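Local coordinates for thioredoxin-like protein (Bacteroides caccae ATCC 43185, PDB 4YOD), which probably works in thiol redox chemistry as a thioredoxin-like oxidoreductase, although its exact function is not known, at residues L142-K147 against L251-A256; K102-P107 against E114-P119; N230-P233 against I237-Y240. One frame throughout, in Å; residues are numbered along the deposited sequence.

Interaction 1: residues L142-K147 against L251-A256; sequences LELAQK and LYDLKA
Leu144 presses its isobutyl end against the side chain of Asp253. Its CD2 does most of the touching. CD2 of Leu144 lies 3.6 Å from CG of Asp253 and 3.8 Å from CB of Asp253. The two side chains meet at about a right angle, and the methyl rests over one face of the Asp253 carboxylate. The CD1 branch of Leu144 leans on the backbone, 4.0 Å from N of Asp253. This is the tight part. The other end is looser and more open. Lys147 passes with its aliphatic chain, and its CD stays 4.0 Å from O of Leu251. The chain is extended beyond CG (chi2 -168°), which carries the ammonium past this oxygen to O of Gln250. The contact joins the end of helix 132-146, in the helical part of the chain, to the loop before strand 259-263 of the thioredoxin-like part. In that loop Asp253 forms an Asx turn. Its OD1 accepts from N of Lys255 at 3.1 Å. Its OD2 makes a salt bridge with NZ of Lys255 at 2.8 Å. Both nitrogens come from the face opposite the methyl, so the carboxylate lies between them and Leu144, and the two bonds should hold its rotation. Tyr252 leaves the backbone facing away from the helix, and its OH bonds O of Ile155.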
ATOM      1  N   LEU A 142       1.358  -8.109  -9.215  1.00 24.83           N
ATOM      2  CA  LEU A 142       1.390  -6.933 -10.108  1.00 24.01           C
ATOM      3  C   LEU A 142      -0.010  -6.662 -10.685  1.00 28.13           C
ATOM      4  O   LEU A 142      -0.458  -5.512 -10.646  1.00 26.18           O
ATOM      5  CB  LEU A 142       2.451  -7.096 -11.216  1.00 23.32           C
ATOM      6  CG  LEU A 142       2.707  -5.877 -12.152  1.00 27.09           C
ATOM      7  CD1 LEU A 142       3.035  -4.585 -11.361  1.00 26.16           C
ATOM      8  CD2 LEU A 142       3.792  -6.191 -13.157  1.00 27.21           C
ATOM      9  N   GLU A 143      -0.731  -7.724 -11.101  1.00 25.68           N
ATOM     10  CA  GLU A 143      -2.114  -7.598 -11.599  1.00 27.40           C
ATOM     11  C   GLU A 143      -3.050  -7.059 -10.503  1.00 29.35           C
ATOM     12  O   GLU A 143      -3.862  -6.160 -10.750  1.00 28.59           O
ATOM     13  CB  GLU A 143      -2.637  -8.961 -12.080  1.00 30.00           C
ATOM     14  CG  GLU A 143      -2.312  -9.274 -13.520  1.00 51.42           C
ATOM     15  CD  GLU A 143      -3.433 -10.059 -14.176  1.00 90.57           C
ATOM     16  OE1 GLU A 143      -4.472  -9.445 -14.516  1.00 88.56           O
ATOM     17  OE2 GLU A 143      -3.297 -11.298 -14.297  1.00 93.31           O
ATOM     18  N   LEU A 144      -2.945  -7.624  -9.293  1.00 26.14           N
ATOM     19  CA  LEU A 144      -3.775  -7.201  -8.169  1.00 26.57           C
ATOM     20  C   LEU A 144      -3.425  -5.752  -7.718  1.00 29.46           C
ATOM     21  O   LEU A 144      -4.344  -5.003  -7.392  1.00 29.34           O
ATOM     22  CB  LEU A 144      -3.651  -8.192  -7.007  1.00 26.55           C
ATOM     23  CG  LEU A 144      -4.401  -7.864  -5.710  1.00 30.39           C
ATOM     24  CD1 LEU A 144      -5.944  -7.724  -5.953  1.00 31.84           C
ATOM     25  CD2 LEU A 144      -4.105  -8.917  -4.656  1.00 31.18           C
ATOM     26  N   ALA A 145      -2.131  -5.349  -7.766  1.00 25.49           N
ATOM     27  CA  ALA A 145      -1.690  -3.996  -7.382  1.00 25.43           C
ATOM     28  C   ALA A 145      -2.237  -2.900  -8.342  1.00 29.58           C
ATOM     29  O   ALA A 145      -2.342  -1.745  -7.947  1.00 29.09           O
ATOM     30  CB  ALA A 145      -0.178  -3.936  -7.314  1.00 25.38           C
ATOM     31  N   GLN A 146      -2.646  -3.282  -9.564  1.00 27.05           N
ATOM     32  CA  GLN A 146      -3.265  -2.383 -10.532  1.00 27.78           C
ATOM     33  C   GLN A 146      -4.695  -2.067 -10.140  1.00 29.94           C
ATOM     34  O   GLN A 146      -5.225  -1.015 -10.511  1.00 30.66           O
ATOM     35  CB  GLN A 146      -3.266  -3.007 -11.955  1.00 30.24           C
ATOM     36  CG  GLN A 146      -1.898  -3.289 -12.571  1.00 33.26           C
ATOM     37  CD  GLN A 146      -0.867  -2.193 -12.467  1.00 46.27           C
ATOM     38  OE1 GLN A 146      -1.144  -0.987 -12.572  1.00 43.44           O
ATOM     39  NE2 GLN A 146       0.368  -2.608 -12.331  1.00 43.79           N
ATOM     40  N   LYS A 147      -5.354  -3.011  -9.447  1.00 24.76           N
ATOM     41  CA  LYS A 147      -6.743  -2.831  -9.011  1.00 24.15           C
ATOM     42  C   LYS A 147      -6.797  -1.816  -7.888  1.00 27.29           C
ATOM     43  O   LYS A 147      -6.080  -1.974  -6.900  1.00 25.40           O
ATOM     44  CB  LYS A 147      -7.324  -4.171  -8.543  1.00 25.82           C
ATOM     45  CG  LYS A 147      -7.331  -5.252  -9.632  1.00 31.61           C
ATOM     46  CD  LYS A 147      -8.175  -6.429  -9.219  1.00 31.06           C
ATOM     47  CE  LYS A 147      -7.997  -7.590 -10.179  1.00 37.79           C
ATOM     48  NZ  LYS A 147      -8.769  -8.778  -9.728  1.00 41.21           N
ATOM     49  N   LEU A 251     -11.493  -8.497  -6.211  1.00 30.28           N
ATOM     50  CA  LEU A 251     -11.779  -7.125  -6.671  1.00 28.23           C
ATOM     51  C   LEU A 251     -10.973  -6.132  -5.863  1.00 30.15           C
ATOM     52  O   LEU A 251     -10.628  -5.053  -6.355  1.00 28.77           O
ATOM     53  CB  LEU A 251     -13.284  -6.789  -6.538  1.00 28.15           C
ATOM     54  CG  LEU A 251     -14.284  -7.693  -7.297  1.00 33.61           C
ATOM     55  CD1 LEU A 251     -15.716  -7.171  -7.144  1.00 33.79           C
ATOM     56  CD2 LEU A 251     -13.892  -7.863  -8.772  1.00 35.17           C
ATOM     57  N   TYR A 252     -10.747  -6.473  -4.585  1.00 26.58           N
ATOM     58  CA  TYR A 252      -9.938  -5.696  -3.661  1.00 25.48           C
ATOM     59  C   TYR A 252      -8.913  -6.616  -3.017  1.00 29.54           C
ATOM     60  O   TYR A 252      -9.224  -7.788  -2.763  1.00 30.21           O
ATOM     61  CB  TYR A 252     -10.810  -5.006  -2.587  1.00 25.87           C
ATOM     62  CG  TYR A 252     -11.562  -3.810  -3.124  1.00 27.44           C
ATOM     63  CD1 TYR A 252     -12.712  -3.974  -3.903  1.00 29.55           C
ATOM     64  CD2 TYR A 252     -11.076  -2.518  -2.941  1.00 27.28           C
ATOM     65  CE1 TYR A 252     -13.383  -2.875  -4.440  1.00 29.55           C
ATOM     66  CE2 TYR A 252     -11.747  -1.410  -3.471  1.00 27.76           C
ATOM     67  CZ  TYR A 252     -12.882  -1.598  -4.244  1.00 34.01           C
ATOM     68  OH  TYR A 252     -13.525  -0.519  -4.796  1.00 32.32           O
ATOM     69  N   ASP A 253      -7.718  -6.079  -2.721  1.00 25.99           N
ATOM     70  CA  ASP A 253      -6.650  -6.822  -2.042  1.00 27.38           C
ATOM     71  C   ASP A 253      -7.018  -6.886  -0.566  1.00 29.30           C
ATOM     72  O   ASP A 253      -7.126  -5.854   0.099  1.00 27.92           O
ATOM     73  CB  ASP A 253      -5.257  -6.176  -2.270  1.00 28.74           C
ATOM     74  CG  ASP A 253      -4.072  -6.915  -1.639  1.00 34.58           C
ATOM     75  OD1 ASP A 253      -4.306  -7.905  -0.884  1.00 32.12           O
ATOM     76  OD2 ASP A 253      -2.921  -6.524  -1.913  1.00 35.84           O
ATOM     77  N   LEU A 254      -7.286  -8.079  -0.082  1.00 26.67           N
ATOM     78  CA  LEU A 254      -7.724  -8.245   1.306  1.00 28.34           C
ATOM     79  C   LEU A 254      -6.629  -8.786   2.254  1.00 35.02           C
ATOM     80  O   LEU A 254      -6.973  -9.304   3.314  1.00 34.99           O
ATOM     81  CB  LEU A 254      -8.931  -9.202   1.336  1.00 29.09           C
ATOM     82  CG  LEU A 254     -10.161  -8.842   0.487  1.00 33.45           C
ATOM     83  CD1 LEU A 254     -11.198  -9.970   0.542  1.00 36.07           C
ATOM     84  CD2 LEU A 254     -10.778  -7.526   0.918  1.00 33.62           C
ATOM     85  N   LYS A 255      -5.333  -8.661   1.898  1.00 34.42           N
ATOM     86  CA  LYS A 255      -4.226  -9.209   2.723  1.00 36.23           C
ATOM     87  C   LYS A 255      -4.123  -8.499   4.100  1.00 42.94           C
ATOM     88  O   LYS A 255      -3.536  -9.045   5.043  1.00 44.49           O
ATOM     89  CB  LYS A 255      -2.884  -9.145   1.973  1.00 37.03           C
ATOM     90  CG  LYS A 255      -2.336  -7.734   1.740  1.00 37.81           C
ATOM     91  CD  LYS A 255      -1.062  -7.766   0.901  1.00 41.84           C
ATOM     92  CE  LYS A 255      -0.397  -6.419   0.783  1.00 40.89           C
ATOM     93  NZ  LYS A 255      -1.230  -5.446   0.036  1.00 36.08           N
ATOM     94  N   ALA A 256      -4.698  -7.298   4.193  1.00 39.57           N
ATOM     95  CA  ALA A 256      -4.751  -6.487   5.407  1.00 40.68           C
ATOM     96  C   ALA A 256      -6.182  -6.065   5.692  1.00 44.28           C
ATOM     97  O   ALA A 256      -6.767  -5.305   4.920  1.00 41.75           O
ATOM     98  CB  ALA A 256      -3.865  -5.252   5.259  1.00 40.77           C
TER

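Interaction 2: residues K102-P107 against E114-P119; sequences KYLYDP and EEFYIP
Tyr105 and Tyr117 both place CG opposite the backbone N, with chi1 of -165° and -168°, and this brings their rings together across the contact. CD1 of Tyr105 comes within 3.3 Å of CD2 of Tyr117. The ring planes are 33° apart and the centroids 4.8 Å apart, so the pair is oblique. The stem of Tyr105 adds a CH-pi contact. Its CB lies over one face of the Tyr117 ring, 3.8 Å from the ring centroid. Next to this pair, CB of Leu104 packs 4.0 Å from CB of Tyr117. The branched end of Leu104 turns to Phe116. Its CD2 is 4.0 Å from CB of Phe116 and sits at the edge of that ring, near its plane. The CA atoms of Leu104 and Tyr117, 5.7 Å apart, are the nearest such pair across the two segments. The contact links the consecutive helices 90-105 and 114-125. Both belong to the helical N-terminal part, whose family (DUF5106) is related to TPR proteins. With an alanine in place of Tyr105, CB would stay over that face, but CD2 and CE2 of Tyr117 would probably lose their ring partner and Lys255 its cation-pi partner. The packing is apolar and aromatic, yet the Tyr117 ring, covered over one face by Tyr105 CB, is tied at its hydroxyl by Arg141 NH1.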
ATOM      1  N   LYS A 102       9.295  -7.934   2.340  1.00 28.81           N
ATOM      2  CA  LYS A 102       9.300  -7.724   3.792  1.00 28.54           C
ATOM      3  C   LYS A 102       9.027  -6.265   4.205  1.00 31.07           C
ATOM      4  O   LYS A 102       8.274  -6.043   5.151  1.00 31.20           O
ATOM      5  CB  LYS A 102      10.652  -8.177   4.390  1.00 31.77           C
ATOM      6  CG  LYS A 102      10.733  -8.114   5.908  1.00 39.46           C
ATOM      7  CD  LYS A 102      12.042  -8.700   6.404  1.00 44.28           C
ATOM      8  CE  LYS A 102      12.197  -8.565   7.904  1.00 52.56           C
ATOM      9  NZ  LYS A 102      13.467  -9.189   8.373  1.00 53.80           N
ATOM     10  N   TYR A 103       9.618  -5.283   3.515  1.00 26.86           N
ATOM     11  CA  TYR A 103       9.454  -3.895   3.938  1.00 27.25           C
ATOM     12  C   TYR A 103       8.418  -3.094   3.147  1.00 31.53           C
ATOM     13  O   TYR A 103       7.775  -2.225   3.731  1.00 31.44           O
ATOM     14  CB  TYR A 103      10.810  -3.177   3.899  1.00 27.92           C
ATOM     15  CG  TYR A 103      11.703  -3.664   5.017  1.00 31.60           C
ATOM     16  CD1 TYR A 103      11.523  -3.214   6.323  1.00 34.38           C
ATOM     17  CD2 TYR A 103      12.673  -4.641   4.788  1.00 32.00           C
ATOM     18  CE1 TYR A 103      12.293  -3.711   7.373  1.00 35.42           C
ATOM     19  CE2 TYR A 103      13.469  -5.126   5.829  1.00 33.29           C
ATOM     20  CZ  TYR A 103      13.256  -4.673   7.121  1.00 40.66           C
ATOM     21  OH  TYR A 103      14.008  -5.140   8.164  1.00 42.59           O
ATOM     22  N   LEU A 104       8.273  -3.344   1.842  1.00 27.92           N
ATOM     23  CA  LEU A 104       7.377  -2.530   1.023  1.00 27.85           C
ATOM     24  C   LEU A 104       6.032  -3.171   0.750  1.00 32.30           C
ATOM     25  O   LEU A 104       5.120  -2.438   0.358  1.00 33.92           O
ATOM     26  CB  LEU A 104       8.040  -2.150  -0.325  1.00 26.84           C
ATOM     27  CG  LEU A 104       9.408  -1.481  -0.276  1.00 30.54           C
ATOM     28  CD1 LEU A 104      10.076  -1.526  -1.654  1.00 30.61           C
ATOM     29  CD2 LEU A 104       9.320  -0.059   0.280  1.00 31.21           C
ATOM     30  N   TYR A 105       5.876  -4.486   0.947  1.00 28.28           N
ATOM     31  CA  TYR A 105       4.585  -5.154   0.658  1.00 28.81           C
ATOM     32  C   TYR A 105       3.842  -5.632   1.904  1.00 34.48           C
ATOM     33  O   TYR A 105       2.620  -5.455   1.977  1.00 32.79           O
ATOM     34  CB  TYR A 105       4.780  -6.368  -0.293  1.00 28.87           C
ATOM     35  CG  TYR A 105       3.500  -6.896  -0.919  1.00 31.33           C
ATOM     36  CD1 TYR A 105       2.751  -6.113  -1.798  1.00 33.33           C
ATOM     37  CD2 TYR A 105       3.063  -8.194  -0.674  1.00 32.75           C
ATOM     38  CE1 TYR A 105       1.629  -6.624  -2.452  1.00 34.08           C
ATOM     39  CE2 TYR A 105       1.899  -8.694  -1.269  1.00 33.58           C
ATOM     40  CZ  TYR A 105       1.199  -7.912  -2.179  1.00 41.96           C
ATOM     41  OH  TYR A 105       0.070  -8.396  -2.812  1.00 44.31           O
ATOM     42  N   ASP A 106       4.550  -6.331   2.819  1.00 32.76           N
ATOM     43  CA  ASP A 106       4.000  -6.905   4.051  1.00 34.92           C
ATOM     44  C   ASP A 106       3.092  -5.884   4.781  1.00 39.02           C
ATOM     45  O   ASP A 106       3.545  -4.768   5.060  1.00 36.62           O
ATOM     46  CB  ASP A 106       5.143  -7.378   4.985  1.00 37.73           C
ATOM     47  CG  ASP A 106       4.739  -8.296   6.136  1.00 52.52           C
ATOM     48  OD1 ASP A 106       3.646  -8.097   6.707  1.00 52.39           O
ATOM     49  OD2 ASP A 106       5.558  -9.154   6.523  1.00 64.23           O
ATOM     50  N   PRO A 107       1.806  -6.247   5.060  1.00 38.09           N
ATOM     51  CA  PRO A 107       0.894  -5.299   5.742  1.00 39.57           C
ATOM     52  C   PRO A 107       1.353  -4.897   7.141  1.00 46.56           C
ATOM     53  O   PRO A 107       0.967  -3.832   7.640  1.00 47.40           O
ATOM     54  CB  PRO A 107      -0.424  -6.072   5.833  1.00 41.96           C
ATOM     55  CG  PRO A 107      -0.316  -7.159   4.832  1.00 45.60           C
ATOM     56  CD  PRO A 107       1.128  -7.523   4.762  1.00 39.75           C
ATOM     57  N   GLU A 114       3.047   0.548  -1.830  1.00 26.75           N
ATOM     58  CA  GLU A 114       2.761  -0.183  -3.053  1.00 26.77           C
ATOM     59  C   GLU A 114       3.349   0.504  -4.276  1.00 29.50           C
ATOM     60  O   GLU A 114       3.745  -0.192  -5.208  1.00 29.53           O
ATOM     61  CB  GLU A 114       1.270  -0.365  -3.201  1.00 29.41           C
ATOM     62  CG  GLU A 114       0.874  -1.242  -4.356  1.00 37.34           C
ATOM     63  CD  GLU A 114      -0.628  -1.359  -4.471  1.00 54.24           C
ATOM     64  OE1 GLU A 114      -1.197  -2.171  -3.707  1.00 38.96           O
ATOM     65  OE2 GLU A 114      -1.233  -0.634  -5.300  1.00 39.28           O
ATOM     66  N   GLU A 115       3.442   1.837  -4.272  1.00 24.97           N
ATOM     67  CA  GLU A 115       4.057   2.554  -5.393  1.00 25.38           C
ATOM     68  C   GLU A 115       5.590   2.280  -5.463  1.00 29.04           C
ATOM     69  O   GLU A 115       6.172   2.395  -6.536  1.00 28.90           O
ATOM     70  CB  GLU A 115       3.762   4.053  -5.338  1.00 27.42           C
ATOM     71  CG  GLU A 115       2.334   4.418  -5.771  1.00 32.25           C
ATOM     72  CD  GLU A 115       1.873   3.947  -7.141  1.00 46.88           C
ATOM     73  OE1 GLU A 115       2.609   4.159  -8.133  1.00 38.41           O
ATOM     74  OE2 GLU A 115       0.751   3.397  -7.227  1.00 40.68           O
ATOM     75  N   PHE A 116       6.226   1.869  -4.350  1.00 24.62           N
ATOM     76  CA  PHE A 116       7.640   1.499  -4.422  1.00 23.98           C
ATOM     77  C   PHE A 116       7.773   0.008  -4.750  1.00 27.69           C
ATOM     78  O   PHE A 116       8.757  -0.404  -5.349  1.00 26.63           O
ATOM     79  CB  PHE A 116       8.374   1.830  -3.109  1.00 25.88           C
ATOM     80  CG  PHE A 116       8.543   3.275  -2.682  1.00 28.23           C
ATOM     81  CD1 PHE A 116       8.295   4.321  -3.569  1.00 31.19           C
ATOM     82  CD2 PHE A 116       9.016   3.589  -1.410  1.00 31.49           C
ATOM     83  CE1 PHE A 116       8.466   5.653  -3.170  1.00 33.66           C
ATOM     84  CE2 PHE A 116       9.189   4.925  -1.017  1.00 35.58           C
ATOM     85  CZ  PHE A 116       8.900   5.940  -1.896  1.00 33.58           C
ATOM     86  N   TYR A 117       6.787  -0.817  -4.353  1.00 25.20           N
ATOM     87  CA  TYR A 117       6.847  -2.247  -4.613  1.00 24.16           C
ATOM     88  C   TYR A 117       6.513  -2.604  -6.082  1.00 26.21           C
ATOM     89  O   TYR A 117       7.099  -3.553  -6.611  1.00 24.63           O
ATOM     90  CB  TYR A 117       5.933  -3.007  -3.641  1.00 25.16           C
ATOM     91  CG  TYR A 117       6.171  -4.498  -3.658  1.00 26.00           C
ATOM     92  CD1 TYR A 117       7.437  -5.028  -3.394  1.00 26.00           C
ATOM     93  CD2 TYR A 117       5.137  -5.381  -3.926  1.00 26.71           C
ATOM     94  CE1 TYR A 117       7.665  -6.401  -3.437  1.00 25.39           C
ATOM     95  CE2 TYR A 117       5.338  -6.759  -3.892  1.00 27.21           C
ATOM     96  CZ  TYR A 117       6.603  -7.265  -3.647  1.00 29.45           C
ATOM     97  OH  TYR A 117       6.779  -8.628  -3.721  1.00 32.16           O
ATOM     98  N   ILE A 118       5.593  -1.856  -6.745  1.00 23.48           N
ATOM     99  CA  ILE A 118       5.216  -2.099  -8.158  1.00 22.21           C
ATOM    100  C   ILE A 118       6.478  -2.147  -9.092  1.00 27.67           C
ATOM    101  O   ILE A 118       6.599  -3.174  -9.771  1.00 25.61           O
ATOM    102  CB  ILE A 118       4.134  -1.108  -8.637  1.00 25.24           C
ATOM    103  CG1 ILE A 118       2.748  -1.540  -8.053  1.00 26.37           C
ATOM    104  CG2 ILE A 118       4.077  -0.994 -10.177  1.00 25.62           C
ATOM    105  CD1 ILE A 118       1.673  -0.413  -8.033  1.00 31.77           C
ATOM    106  N   PRO A 119       7.461  -1.178  -9.100  1.00 25.70           N
ATOM    107  CA  PRO A 119       8.665  -1.367  -9.953  1.00 25.77           C
ATOM    108  C   PRO A 119       9.483  -2.628  -9.590  1.00 28.44           C
ATOM    109  O   PRO A 119      10.082  -3.212 -10.488  1.00 27.66           O
ATOM    110  CB  PRO A 119       9.488  -0.086  -9.735  1.00 28.10           C
ATOM    111  CG  PRO A 119       8.943   0.548  -8.510  1.00 31.39           C
ATOM    112  CD  PRO A 119       7.495   0.133  -8.418  1.00 26.66           C
TER

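Interaction 3: residues N230-P233 against I237-Y240; sequences NEFP and INGY
A beta-alpha-beta crossover in the thioredoxin-like part ends here. Strand 211-217 leads through helix 222-228 to the parallel strand 237-240 at the edge of the five-stranded sheet, and residues 230-233 belong to the loop that enters it. Asn238 makes the link from the strand back to that loop. Its ND2 donates to O of Pro233 at 3.2 Å, and the N-H...O angle of 158° is fairly straight. The acceptor oxygen lies nearly in the amide plane of Asn238. Seen from the carbonyl, the donor stands above the plane of the Pro233 C=O group, 37° out of it. The rest of the amide lies against Phe232. OD1 of Asn238 is 3.4 Å from CB of Phe232 and 3.5 Å from CD1 of Phe232. CG of Asn238 is 3.5 Å from the same CB. The amide thus bears on the stem and near side of the ring, approaching obliquely. Asn238 has chi1 of -57°, with CG beside its backbone N, and this turns the amide toward the loop. OD1 has a polar partner of its own, the OG of Ser215 on the next strand. Each end of the amide is therefore bonded, ND2 to the loop and OD1 to the neighbouring strand, and this should hold its rotation. Phe232 is buried between strand 211-217 and helix 187-197, where it touches Ser215 and Ile193. Its side chain comes near, but does not touch, the CxxC pattern at the start of that helix, which may be the redox site. Pro233 leans on Lys197 of helix 187-197. On the strand, backbone bonds from Ile237 and Gly239 pair it with strand 211-217, and Tyr240 meets Trp225 of helix 222-228 edge to face.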
ATOM      1  N   ASN A 230     -23.695  -3.087  15.965  1.00 72.94           N
ATOM      2  CA  ASN A 230     -23.958  -2.001  16.922  1.00 73.99           C
ATOM      3  C   ASN A 230     -22.714  -1.102  17.130  1.00 74.46           C
ATOM      4  O   ASN A 230     -22.869   0.071  17.478  1.00 73.71           O
ATOM      5  CB  ASN A 230     -24.447  -2.562  18.272  1.00 78.86           C
ATOM      6  CG  ASN A 230     -23.439  -3.437  18.983  1.00 98.94           C
ATOM      7  OD1 ASN A 230     -23.246  -4.609  18.645  1.00 91.47           O
ATOM      8  ND2 ASN A 230     -22.757  -2.877  19.972  1.00 89.77           N
ATOM      9  N   GLU A 231     -21.498  -1.653  16.906  1.00 69.17           N
ATOM     10  CA  GLU A 231     -20.216  -0.944  17.029  1.00 66.96           C
ATOM     11  C   GLU A 231     -20.047   0.165  15.969  1.00 66.47           C
ATOM     12  O   GLU A 231     -19.403   1.181  16.248  1.00 64.67           O
ATOM     13  CB  GLU A 231     -19.040  -1.928  16.929  1.00 67.23           C
ATOM     14  CG  GLU A 231     -18.705  -2.608  18.248  1.00 83.13           C
ATOM     15  CD  GLU A 231     -17.389  -3.368  18.287  1.00109.28           C
ATOM     16  OE1 GLU A 231     -16.401  -2.895  17.679  1.00102.05           O
ATOM     17  OE2 GLU A 231     -17.337  -4.417  18.970  1.00106.84           O
ATOM     18  N   PHE A 232     -20.608  -0.037  14.763  1.00 61.22           N
ATOM     19  CA  PHE A 232     -20.534   0.933  13.667  1.00 58.21           C
ATOM     20  C   PHE A 232     -21.543   2.057  13.863  1.00 61.89           C
ATOM     21  O   PHE A 232     -22.707   1.761  14.139  1.00 63.82           O
ATOM     22  CB  PHE A 232     -20.793   0.256  12.308  1.00 58.72           C
ATOM     23  CG  PHE A 232     -19.716  -0.702  11.868  1.00 59.45           C
ATOM     24  CD1 PHE A 232     -18.632  -0.257  11.120  1.00 59.96           C
ATOM     25  CD2 PHE A 232     -19.774  -2.047  12.214  1.00 63.80           C
ATOM     26  CE1 PHE A 232     -17.626  -1.141  10.727  1.00 59.68           C
ATOM     27  CE2 PHE A 232     -18.771  -2.932  11.808  1.00 65.58           C
ATOM     28  CZ  PHE A 232     -17.703  -2.473  11.072  1.00 60.65           C
ATOM     29  N   PRO A 233     -21.153   3.343  13.679  1.00 55.95           N
ATOM     30  CA  PRO A 233     -22.137   4.435  13.817  1.00 56.86           C
ATOM     31  C   PRO A 233     -23.256   4.323  12.783  1.00 58.94           C
ATOM     32  O   PRO A 233     -23.010   3.871  11.664  1.00 56.17           O
ATOM     33  CB  PRO A 233     -21.297   5.697  13.578  1.00 57.04           C
ATOM     34  CG  PRO A 233     -19.891   5.281  13.856  1.00 59.52           C
ATOM     35  CD  PRO A 233     -19.815   3.874  13.364  1.00 54.37           C
ATOM     36  N   ILE A 237     -22.846   3.892   6.181  1.00 41.40           N
ATOM     37  CA  ILE A 237     -23.544   2.871   5.414  1.00 41.42           C
ATOM     38  C   ILE A 237     -22.774   1.589   5.719  1.00 43.71           C
ATOM     39  O   ILE A 237     -21.592   1.502   5.407  1.00 40.49           O
ATOM     40  CB  ILE A 237     -23.641   3.240   3.909  1.00 43.52           C
ATOM     41  CG1 ILE A 237     -24.328   4.622   3.744  1.00 44.97           C
ATOM     42  CG2 ILE A 237     -24.359   2.138   3.104  1.00 44.22           C
ATOM     43  CD1 ILE A 237     -24.383   5.169   2.353  1.00 54.38           C
ATOM     44  N   ASN A 238     -23.408   0.649   6.432  1.00 41.70           N
ATOM     45  CA  ASN A 238     -22.749  -0.581   6.874  1.00 40.71           C
ATOM     46  C   ASN A 238     -23.303  -1.795   6.148  1.00 43.77           C
ATOM     47  O   ASN A 238     -24.442  -2.210   6.401  1.00 44.73           O
ATOM     48  CB  ASN A 238     -22.896  -0.720   8.394  1.00 46.07           C
ATOM     49  CG  ASN A 238     -22.340   0.475   9.135  1.00 62.12           C
ATOM     50  OD1 ASN A 238     -21.167   0.830   8.992  1.00 47.12           O
ATOM     51  ND2 ASN A 238     -23.184   1.164   9.893  1.00 54.72           N
ATOM     52  N   GLY A 239     -22.502  -2.342   5.242  1.00 38.49           N
ATOM     53  CA  GLY A 239     -22.911  -3.470   4.414  1.00 38.97           C
ATOM     54  C   GLY A 239     -22.022  -4.696   4.402  1.00 42.42           C
ATOM     55  O   GLY A 239     -20.927  -4.707   4.972  1.00 38.82           O
ATOM     56  N   TYR A 240     -22.522  -5.756   3.747  1.00 41.75           N
ATOM     57  CA  TYR A 240     -21.781  -6.997   3.578  1.00 42.01           C
ATOM     58  C   TYR A 240     -21.855  -7.414   2.117  1.00 45.01           C
ATOM     59  O   TYR A 240     -22.683  -6.897   1.370  1.00 44.61           O
ATOM     60  CB  TYR A 240     -22.272  -8.105   4.537  1.00 46.77           C
ATOM     61  CG  TYR A 240     -23.686  -8.595   4.302  1.00 52.10           C
ATOM     62  CD1 TYR A 240     -24.765  -8.019   4.968  1.00 56.10           C
ATOM     63  CD2 TYR A 240     -23.939  -9.685   3.472  1.00 54.36           C
ATOM     64  CE1 TYR A 240     -26.069  -8.484   4.778  1.00 60.00           C
ATOM     65  CE2 TYR A 240     -25.238 -10.157   3.270  1.00 58.59           C
ATOM     66  CZ  TYR A 240     -26.300  -9.556   3.928  1.00 68.77           C
ATOM     67  OH  TYR A 240     -27.579 -10.023   3.733  1.00 75.08           O
TER

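How the interactions relate
Interaction 2 is the buried one and stays within the helical part. Interaction 1 is a surface contact that bridges this part to the thioredoxin-like part. Interaction 3 is partly buried and lies wholly in the latter, about 24 Å from interaction 1 and 30 Å from interaction 2, centre to centre. Interactions 1 and 2 touch: Ala256 CB meets Pro107 CB at 3.6 Å, and helices 114-125 and 132-146 are successive. Their chemistry differs. Aromatic and apolar packing rules interaction 2. Interaction 1 sets a leucine on a carboxylate already held within its own loop. Only interaction 3 has a hydrogen bond between its two segments.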